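Local coordinates for protein aromatic-amino-acid:2-oxoglutarate transaminase (Candida albicans, PDB 6HND) that probably transfers amino groups from aromatic amino acids, and perhaps 2-aminoadipate, to 2-oxo acids with the help of pyridoxal 5'-phosphate, at residues Gly375-Gln378 against Thr379-Asn383; Lys10-Ala13 against Gly14-Ser17; Leu413-Ser416 against Ile417-Gln421; Asp26-Pro29 against Ala30-Pro34. All coordinates share one frame; numbering follows the deposited sequence.

Contact 1 (Gly375-Gln378 against Thr379-Asn383)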
loop_
_atom_site.group_PDB
_atom_site.type_symbol
_atom_site.label_atom_id
_atom_site.label_comp_id
_atom_site.label_asym_id
_atom_site.label_seq_id
_atom_site.Cartn_x
_atom_site.Cartn_y
_atom_site.Cartn_z
ATOM N N GLY B 375 2.345 1.200 9.372
ATOM C CA GLY B 375 2.789 1.931 10.570
ATOM C C GLY B 375 3.877 1.175 11.299
ATOM O O GLY B 375 4.796 1.832 11.826
ATOM N N LEU B 376 3.789 -0.155 11.342
ATOM C CA LEU B 376 4.788 -0.996 12.062
ATOM C C LEU B 376 6.130 -0.772 11.373
ATOM O O LEU B 376 7.137 -0.706 12.062
ATOM C CB LEU B 376 4.371 -2.479 12.041
ATOM C CG LEU B 376 5.368 -3.451 12.681
ATOM C CD1 LEU B 376 5.807 -2.986 14.066
ATOM C CD2 LEU B 376 4.817 -4.868 12.749
ATOM N N THR B 377 6.134 -0.654 10.048
ATOM C CA THR B 377 7.381 -0.507 9.255
ATOM C C THR B 377 7.921 0.907 9.433
ATOM O O THR B 377 9.140 1.036 9.620
ATOM C CB THR B 377 7.147 -0.827 7.785
ATOM O OG1 THR B 377 6.747 -2.196 7.803
ATOM C CG2 THR B 377 8.367 -0.580 6.919
ATOM N N GLN B 378 7.043 1.909 9.343
ATOM C CA GLN B 378 7.388 3.325 9.615
ATOM C C GLN B 378 8.015 3.395 11.008
ATOM O O GLN B 378 8.956 4.164 11.183
ATOM C CB GLN B 378 6.160 4.224 9.574
ATOM C CG GLN B 378 5.588 4.428 8.187
ATOM C CD GLN B 378 4.481 5.455 8.201
ATOM O OE1 GLN B 378 4.701 6.620 8.572
ATOM N NE2 GLN B 378 3.290 5.034 7.780
ATOM N N THR B 379 7.459 2.649 11.963
ATOM C CA THR B 379 7.913 2.642 13.376
ATOM C C THR B 379 9.332 2.070 13.408
ATOM O O THR B 379 10.211 2.782 13.884
ATOM C CB THR B 379 6.924 1.892 14.276
ATOM O OG1 THR B 379 5.680 2.580 14.180
ATOM C CG2 THR B 379 7.365 1.807 15.723
ATOM N N ILE B 380 9.537 0.863 12.863
ATOM C CA ILE B 380 10.863 0.190 12.876
ATOM C C ILE B 380 11.867 1.072 12.127
ATOM O O ILE B 380 12.948 1.328 12.667
ATOM C CB ILE B 380 10.786 -1.242 12.332
ATOM C CG1 ILE B 380 10.028 -2.151 13.304
ATOM C CG2 ILE B 380 12.182 -1.783 12.022
ATOM C CD1 ILE B 380 9.725 -3.518 12.731
ATOM N N VAL B 381 11.520 1.564 10.948
ATOM C CA VAL B 381 12.502 2.281 10.085
ATOM C C VAL B 381 12.846 3.620 10.747
ATOM O O VAL B 381 14.061 3.968 10.795
ATOM C CB VAL B 381 12.028 2.423 8.625
ATOM C CG1 VAL B 381 12.867 3.428 7.873
ATOM C CG2 VAL B 381 12.021 1.077 7.912
ATOM N N ASN B 382 11.850 4.339 11.261
ATOM C CA ASN B 382 12.094 5.658 11.899
ATOM C C ASN B 382 13.010 5.474 13.120
ATOM O O ASN B 382 14.016 6.212 13.241
ATOM C CB ASN B 382 10.800 6.357 12.296
ATOM C CG ASN B 382 11.051 7.636 13.054
ATOM O OD1 ASN B 382 11.234 8.690 12.460
ATOM N ND2 ASN B 382 11.058 7.535 14.370
ATOM N N ASN B 383 12.690 4.527 14.000
ATOM C CA ASN B 383 13.410 4.385 15.290
ATOM C C ASN B 383 14.835 3.904 15.010
ATOM O O ASN B 383 15.752 4.336 15.709
ATOM C CB ASN B 383 12.596 3.539 16.260
ATOM C CG ASN B 383 11.328 4.252 16.681
ATOM O OD1 ASN B 383 10.896 5.207 16.022
ATOM N ND2 ASN B 383 10.707 3.781 17.754
#
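Between Gly-375 and Asn-383 the chain runs as unbroken alpha helix, and each residue from Thr-379 to Asn-382 donates its backbone N-H to the carbonyl four positions earlier. The bond from Val-381 N to Thr-377 O, at 2.8 Å, is representative and close to straight (162° at the hydrogen). Gly-375 O takes two donors from one residue: Thr-379 N at 2.8 Å and, from the opposite face of the carbonyl plane, Thr-379 OG1 at 2.6 Å. The hydroxyl can fold back in this way because OG1 lies beside the backbone N and anti to the carbonyl carbon (chi1 -61°), a textbook return of a helical threonine to the preceding turn. This is the first part of helix 375-388, which lies at the interface of the two subunits. Leu-376 and Ile-380, one turn apart, lie side by side and meet through their CD1 methyls at 4.2 Å; both also pack on the second subunit, Leu-376 against its Ile-380 and Ile-380 against its Leu-376. On another flank the CG2 methyls of Thr-377 and Val-381 come to 4.1 Å, while Thr-377 OG1 turns to Ser-374 of the second subunit. Gln-378 reaches out of the helix to accept from His-136 N through OE1. Asn-382 ND2 donates to Asn-383 OD1 at 2.9 Å, in the planes of both amides.

Contact 2 (Lys10-Ala13 against Gly14-Ser17)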
loop_
_atom_site.group_PDB
_atom_site.type_symbol
_atom_site.label_atom_id
_atom_site.label_comp_id
_atom_site.label_asym_id
_atom_site.label_seq_id
_atom_site.Cartn_x
_atom_site.Cartn_y
_atom_site.Cartn_z
ATOM N N LYS B 10 -6.968 17.337 -13.642
ATOM C CA LYS B 10 -8.404 17.536 -13.325
ATOM C C LYS B 10 -8.874 16.380 -12.443
ATOM O O LYS B 10 -9.551 16.681 -11.471
ATOM C CB LYS B 10 -9.236 17.593 -14.610
ATOM C CG LYS B 10 -8.696 18.536 -15.686
ATOM C CD LYS B 10 -9.748 19.281 -16.471
ATOM C CE LYS B 10 -10.560 20.217 -15.600
ATOM N NZ LYS B 10 -10.481 21.614 -16.090
ATOM N N ARG B 11 -8.466 15.150 -12.774
ATOM C CA ARG B 11 -8.836 13.927 -12.015
ATOM C C ARG B 11 -8.364 14.051 -10.562
ATOM O O ARG B 11 -9.197 13.929 -9.677
ATOM C CB ARG B 11 -8.270 12.674 -12.694
ATOM C CG ARG B 11 -8.719 11.361 -12.067
ATOM C CD ARG B 11 -8.017 10.138 -12.624
ATOM N NE ARG B 11 -6.584 10.351 -12.671
ATOM C CZ ARG B 11 -5.856 10.439 -13.773
ATOM N NH1 ARG B 11 -6.413 10.307 -14.960
ATOM N NH2 ARG B 11 -4.562 10.658 -13.678
ATOM N N ALA B 12 -7.077 14.305 -10.339
ATOM C CA ALA B 12 -6.555 14.411 -8.957
ATOM C C ALA B 12 -7.093 15.675 -8.252
ATOM O O ALA B 12 -7.276 15.622 -7.043
ATOM C CB ALA B 12 -5.043 14.369 -8.952
ATOM N N ALA B 13 -7.321 16.787 -8.949
ATOM C CA ALA B 13 -7.848 18.018 -8.314
ATOM C C ALA B 13 -9.330 17.842 -7.972
ATOM O O ALA B 13 -9.792 18.548 -7.064
ATOM C CB ALA B 13 -7.684 19.238 -9.200
ATOM N N GLY B 14 -10.057 17.006 -8.720
ATOM C CA GLY B 14 -11.501 16.768 -8.511
ATOM C C GLY B 14 -11.801 15.907 -7.285
ATOM O O GLY B 14 -12.918 15.992 -6.758
ATOM N N ARG B 15 -10.855 15.085 -6.835
ATOM C CA ARG B 15 -11.039 14.248 -5.618
ATOM C C ARG B 15 -11.288 15.145 -4.393
ATOM O O ARG B 15 -10.540 16.096 -4.207
ATOM C CB ARG B 15 -9.830 13.322 -5.472
ATOM C CG ARG B 15 -9.770 12.260 -6.561
ATOM C CD ARG B 15 -8.946 11.072 -6.133
ATOM N NE ARG B 15 -8.596 10.266 -7.293
ATOM C CZ ARG B 15 -7.486 10.401 -7.997
ATOM N NH1 ARG B 15 -6.586 11.304 -7.636
ATOM N NH2 ARG B 15 -7.274 9.614 -9.038
ATOM N N THR B 16 -12.308 14.844 -3.587
ATOM C CA THR B 16 -12.635 15.595 -2.336
ATOM C C THR B 16 -11.740 15.134 -1.173
ATOM O O THR B 16 -11.011 14.145 -1.340
ATOM C CB THR B 16 -14.104 15.416 -1.930
ATOM O OG1 THR B 16 -14.259 14.018 -1.675
ATOM C CG2 THR B 16 -15.096 15.908 -2.966
ATOM N N SER B 17 -11.789 15.849 -0.044
ATOM C CA SER B 17 -10.999 15.602 1.196
ATOM C C SER B 17 -11.814 14.796 2.220
ATOM O O SER B 17 -13.046 14.665 2.048
ATOM C CB SER B 17 -10.523 16.910 1.791
ATOM O OG SER B 17 -9.762 17.653 0.848
HETATM O O HOH W 1 -6.589 13.329 -5.676
HETATM O O HOH W 2 -7.759 16.684 -4.761
#
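The guanidinium of Arg-15 carries the carbonyl oxygen Arg-11 O over one face, offset toward the rim, while water 1 sits at its edge in the plane. Arg-15 NH1 donates to that water at 2.8 Å, and the water in turn donates to Ala-12 O. The guanidinium of Arg-11 meets Arg-15 NH2 at its own edge, the two planes standing 41° apart. Arg-15 NH2 comes within 3.7 Å of Arg-11 CD and 3.8 Å of Arg-11 NE; Asp-175 OD1 forms salt bridges with both Arg-15 NH2 and Arg-11 NE, which probably offsets their like charges. The two side chains lie side by side, one from the short helix 10-14 and one from just past it. Gly-14 N bonds to Lys-10 O at 2.8 Å, and the bond from Arg-15 N to Arg-11 O is already weak. A second water donates to both Ala-12 O and Arg-15 O, the latter at 2.9 Å. With CG beside its backbone N (chi1 -68°) and the chain extended to NE, Arg-15 runs back along the helix, where NH1 lies 3.4 Å from Ala-12 CA. Arg-11, bent at chi3, bonds through NH2 to Leu-178 O and through NH1 to Ala-201 O.

Contact 3 (Leu413-Ser416 against Ile417-Gln421)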
loop_
_atom_site.group_PDB
_atom_site.type_symbol
_atom_site.label_atom_id
_atom_site.label_comp_id
_atom_site.label_asym_id
_atom_site.label_seq_id
_atom_site.Cartn_x
_atom_site.Cartn_y
_atom_site.Cartn_z
ATOM N N LEU B 413 33.468 -5.873 -11.501
ATOM C CA LEU B 413 32.724 -6.346 -12.699
ATOM C C LEU B 413 33.363 -5.749 -13.956
ATOM O O LEU B 413 33.508 -6.491 -14.950
ATOM C CB LEU B 413 31.252 -5.960 -12.576
ATOM C CG LEU B 413 30.399 -6.275 -13.795
ATOM C CD1 LEU B 413 30.370 -7.777 -14.036
ATOM C CD2 LEU B 413 28.996 -5.704 -13.627
ATOM N N LEU B 414 33.715 -4.458 -13.916
ATOM C CA LEU B 414 34.358 -3.761 -15.065
ATOM C C LEU B 414 35.736 -4.390 -15.356
ATOM O O LEU B 414 36.021 -4.585 -16.551
ATOM C CB LEU B 414 34.432 -2.241 -14.832
ATOM C CG LEU B 414 33.380 -1.433 -15.598
ATOM C CD1 LEU B 414 31.992 -1.705 -15.048
ATOM C CD2 LEU B 414 33.671 0.046 -15.560
ATOM N N TYR B 415 36.541 -4.699 -14.327
ATOM C CA TYR B 415 37.839 -5.411 -14.467
ATOM C C TYR B 415 37.567 -6.765 -15.150
ATOM O O TYR B 415 38.107 -7.025 -16.243
ATOM C CB TYR B 415 38.534 -5.536 -13.107
ATOM C CG TYR B 415 39.848 -6.289 -13.116
ATOM C CD1 TYR B 415 41.008 -5.687 -13.576
ATOM C CD2 TYR B 415 39.935 -7.595 -12.652
ATOM C CE1 TYR B 415 42.208 -6.372 -13.609
ATOM C CE2 TYR B 415 41.131 -8.294 -12.676
ATOM C CZ TYR B 415 42.272 -7.677 -13.155
ATOM O OH TYR B 415 43.466 -8.337 -13.196
ATOM N N SER B 416 36.673 -7.574 -14.588
ATOM C CA SER B 416 36.347 -8.924 -15.123
ATOM C C SER B 416 36.083 -8.827 -16.628
ATOM O O SER B 416 36.355 -9.807 -17.324
ATOM C CB SER B 416 35.192 -9.573 -14.407
ATOM O OG SER B 416 33.966 -8.953 -14.755
ATOM N N ILE B 417 35.604 -7.677 -17.115
ATOM C CA ILE B 417 35.189 -7.491 -18.536
ATOM C C ILE B 417 36.416 -7.022 -19.323
ATOM O O ILE B 417 36.662 -7.584 -20.427
ATOM C CB ILE B 417 33.973 -6.541 -18.662
ATOM C CG1 ILE B 417 32.680 -7.180 -18.134
ATOM C CG2 ILE B 417 33.802 -6.050 -20.100
ATOM C CD1 ILE B 417 31.583 -6.186 -17.806
ATOM N N PHE B 418 37.153 -6.043 -18.790
ATOM C CA PHE B 418 38.313 -5.412 -19.477
ATOM C C PHE B 418 39.414 -6.456 -19.754
ATOM O O PHE B 418 40.087 -6.336 -20.788
ATOM C CB PHE B 418 38.834 -4.212 -18.678
ATOM C CG PHE B 418 37.903 -3.024 -18.642
ATOM C CD1 PHE B 418 37.109 -2.693 -19.740
ATOM C CD2 PHE B 418 37.842 -2.213 -17.519
ATOM C CE1 PHE B 418 36.276 -1.587 -19.705
ATOM C CE2 PHE B 418 37.015 -1.098 -17.487
ATOM C CZ PHE B 418 36.221 -0.795 -18.574
ATOM N N GLU B 419 39.601 -7.410 -18.840
ATOM C CA GLU B 419 40.575 -8.534 -18.915
ATOM C C GLU B 419 40.150 -9.570 -19.967
ATOM O O GLU B 419 40.983 -10.403 -20.295
ATOM C CB GLU B 419 40.675 -9.231 -17.551
ATOM C CG GLU B 419 41.434 -8.421 -16.513
ATOM C CD GLU B 419 42.932 -8.291 -16.770
ATOM O OE1 GLU B 419 43.655 -9.305 -16.655
ATOM O OE2 GLU B 419 43.362 -7.194 -17.112
ATOM N N SER B 420 38.890 -9.559 -20.421
ATOM C CA SER B 420 38.294 -10.550 -21.357
ATOM C C SER B 420 38.805 -10.348 -22.790
ATOM O O SER B 420 39.085 -9.196 -23.188
ATOM C CB SER B 420 36.778 -10.492 -21.329
ATOM O OG SER B 420 36.277 -9.455 -22.187
ATOM N N GLN B 421 38.839 -11.442 -23.549
ATOM C CA GLN B 421 39.137 -11.508 -25.007
ATOM C C GLN B 421 38.025 -10.735 -25.749
ATOM O O GLN B 421 38.357 -9.933 -26.631
ATOM C CB GLN B 421 39.279 -12.988 -25.404
ATOM C CG GLN B 421 40.359 -13.260 -26.445
ATOM C CD GLN B 421 40.391 -14.659 -27.032
ATOM O OE1 GLN B 421 40.987 -14.892 -28.094
ATOM N NE2 GLN B 421 39.778 -15.615 -26.337
#
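Leu-414 O is gripped by two backbone donors of the next turn, Phe-418 N at 2.9 Å and Ile-417 N at 3.2 Å. The first comes in near the carbonyl plane, tilted 15° from it, whereas the second stands well above that plane. Over the face of the Phe-418 ring lies the same oxygen, and the ring also packs alongside Leu-414, with CE2 3.9 Å from Leu-414 CB. Phe-418 continues outward into edge-to-face contacts with Tyr-291 and Tyr-423. This is the C-terminal part of the long helix 392-418, and a short link leads on to helix 421-424. Ser-420, the N-cap residue of that short helix, looks both ways: its OG donates to Ile-417 O at 2.6 Å in the carbonyl plane and caps Tyr-423 N. Ile-417 O accepts from Ser-420 N as well. On the outer flank Glu-419 lays its CG over the ring of Tyr-415, 3.7 Å from the centroid and 18° off the normal, a CH-pi contact. The chain bends at chi2, which keeps the carboxylate close to the hydroxyl end of the ring, and the two planes are 7° apart. Opposite in character is the buried pair Leu-413 and Ile-417, crossing at a slant with Leu-413 CG 4.2 Å from Ile-417 CD1; Leu-413 also packs on Ile-502 and Ile-417 on Thr-510, both of helix 499-518.

Contact 4 (Asp26-Pro29 against Ala30-Pro34)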
loop_
_atom_site.group_PDB
_atom_site.type_symbol
_atom_site.label_atom_id
_atom_site.label_comp_id
_atom_site.label_asym_id
_atom_site.label_seq_id
_atom_site.Cartn_x
_atom_site.Cartn_y
_atom_site.Cartn_z
ATOM N N ASP B 26 -21.579 23.058 10.807
ATOM C CA ASP B 26 -22.514 24.218 10.886
ATOM C C ASP B 26 -22.160 25.085 12.112
ATOM O O ASP B 26 -21.106 24.844 12.742
ATOM C CB ASP B 26 -23.975 23.746 10.788
ATOM C CG ASP B 26 -24.747 23.523 12.087
ATOM O OD1 ASP B 26 -24.230 22.821 12.991
ATOM O OD2 ASP B 26 -25.898 24.027 12.170
ATOM N N LYS B 27 -22.970 26.109 12.406
ATOM C CA LYS B 27 -22.704 27.102 13.488
ATOM C C LYS B 27 -23.124 26.529 14.843
ATOM O O LYS B 27 -24.298 26.198 15.019
ATOM C CB LYS B 27 -23.463 28.412 13.236
ATOM C CG LYS B 27 -22.618 29.578 12.736
ATOM C CD LYS B 27 -22.230 30.569 13.820
ATOM C CE LYS B 27 -22.253 32.007 13.337
ATOM N NZ LYS B 27 -21.797 32.951 14.386
ATOM N N PRO B 28 -22.200 26.404 15.833
ATOM C CA PRO B 28 -22.566 25.947 17.169
ATOM C C PRO B 28 -23.571 26.909 17.784
ATOM O O PRO B 28 -23.563 28.100 17.485
ATOM C CB PRO B 28 -21.254 25.901 17.968
ATOM C CG PRO B 28 -20.300 26.766 17.169
ATOM C CD PRO B 28 -20.756 26.665 15.726
ATOM N N PRO B 29 -24.502 26.396 18.618
ATOM C CA PRO B 29 -25.454 27.255 19.327
ATOM C C PRO B 29 -24.752 28.237 20.285
ATOM O O PRO B 29 -23.627 27.997 20.675
ATOM C CB PRO B 29 -26.414 26.300 20.064
ATOM C CG PRO B 29 -25.849 24.893 19.883
ATOM C CD PRO B 29 -24.711 24.962 18.882
ATOM N N ALA B 30 -25.434 29.332 20.625
ATOM C CA ALA B 30 -24.858 30.552 21.241
ATOM C C ALA B 30 -24.053 30.179 22.488
ATOM O O ALA B 30 -22.973 30.775 22.723
ATOM C CB ALA B 30 -25.968 31.523 21.577
ATOM N N ASN B 31 -24.565 29.233 23.268
ATOM C CA ASN B 31 -24.034 28.939 24.620
ATOM C C ASN B 31 -23.111 27.713 24.590
ATOM O O ASN B 31 -22.852 27.161 25.670
ATOM C CB ASN B 31 -25.197 28.772 25.594
ATOM C CG ASN B 31 -25.725 30.110 26.054
ATOM O OD1 ASN B 31 -24.999 30.867 26.705
ATOM N ND2 ASN B 31 -26.973 30.402 25.711
ATOM N N PHE B 32 -22.634 27.285 23.420
ATOM C CA PHE B 32 -21.852 26.031 23.292
ATOM C C PHE B 32 -20.406 26.271 23.739
ATOM O O PHE B 32 -19.762 27.211 23.257
ATOM C CB PHE B 32 -21.891 25.467 21.873
ATOM C CG PHE B 32 -20.848 24.409 21.648
ATOM C CD1 PHE B 32 -21.018 23.137 22.165
ATOM C CD2 PHE B 32 -19.684 24.694 20.948
ATOM C CE1 PHE B 32 -20.058 22.161 21.960
ATOM C CE2 PHE B 32 -18.726 23.710 20.745
ATOM C CZ PHE B 32 -18.916 22.446 21.256
ATOM N N LYS B 33 -19.938 25.431 24.661
ATOM C CA LYS B 33 -18.540 25.365 25.138
ATOM C C LYS B 33 -18.128 23.899 25.073
ATOM O O LYS B 33 -18.766 23.045 25.692
ATOM C CB LYS B 33 -18.451 25.939 26.559
ATOM C CG LYS B 33 -17.046 26.128 27.127
ATOM C CD LYS B 33 -17.035 26.622 28.580
ATOM C CE LYS B 33 -15.662 27.039 29.076
ATOM N NZ LYS B 33 -14.703 25.905 29.076
ATOM N N PRO B 34 -17.053 23.556 24.329
ATOM C CA PRO B 34 -16.579 22.179 24.273
ATOM C C PRO B 34 -16.089 21.795 25.669
ATOM O O PRO B 34 -15.655 22.664 26.378
ATOM C CB PRO B 34 -15.413 22.208 23.277
ATOM C CG PRO B 34 -14.931 23.644 23.320
ATOM C CD PRO B 34 -16.173 24.474 23.594
#
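Pro-28 and Phe-32 meet through the CB of the proline, which lies 3.6 Å from Phe-32 CD2 and approaches the ring obliquely, neither flat over it nor square to its rim. Pro-29 crosses Phe-32 at an angle and touches the stem of the side chain instead, its CD lying 4.1 Å from Phe-32 CB. The phenyl group thus starts beside one proline ring and extends past the other. Its CG stands anti to the backbone N (chi1 166°), which carries the ring away from the bend toward Pro-34, whose N lies over one ring face. What brings the three residues together is a type I beta turn from Pro-29 to Phe-32, with Ala-30 and Asn-31 at its corners. The turn is closed by Phe-32 N donating to Pro-29 O at 3.0 Å, with the donor 45° out of the carbonyl plane. The loop lies far from the centre of its own chain and against the second subunit: Phe-32 meets Trp-460 of that subunit edge-to-face, and Pro-28 packs on the same indole. Inside the bend there is one backbone bond and a few carbon contacts, so the interaction is largely apolar, and the two proline rings restrict the backbone leading into the turn.

How the contacts relate
Only one of the four contacts lies near the cofactor: in contact 1 the side chain of Thr-377 is about 6 Å from that of Arg-348, which binds pyridoxal 5'-phosphate, and about 11 Å from a bound cofactor molecule. Contacts 1, 2 and 4 all touch the second subunit, yet at separate places, with centres about 30 Å (1 to 2), 32 Å (2 to 4) and 40 Å (1 to 4) apart. Contacts 2 and 4 belong to the N-terminal part of the chain and lie on the same side of its centre. Contact 3 lies opposite them, about 78 Å from contact 4 between centres, at the far end of the helix that follows contact 1's helix.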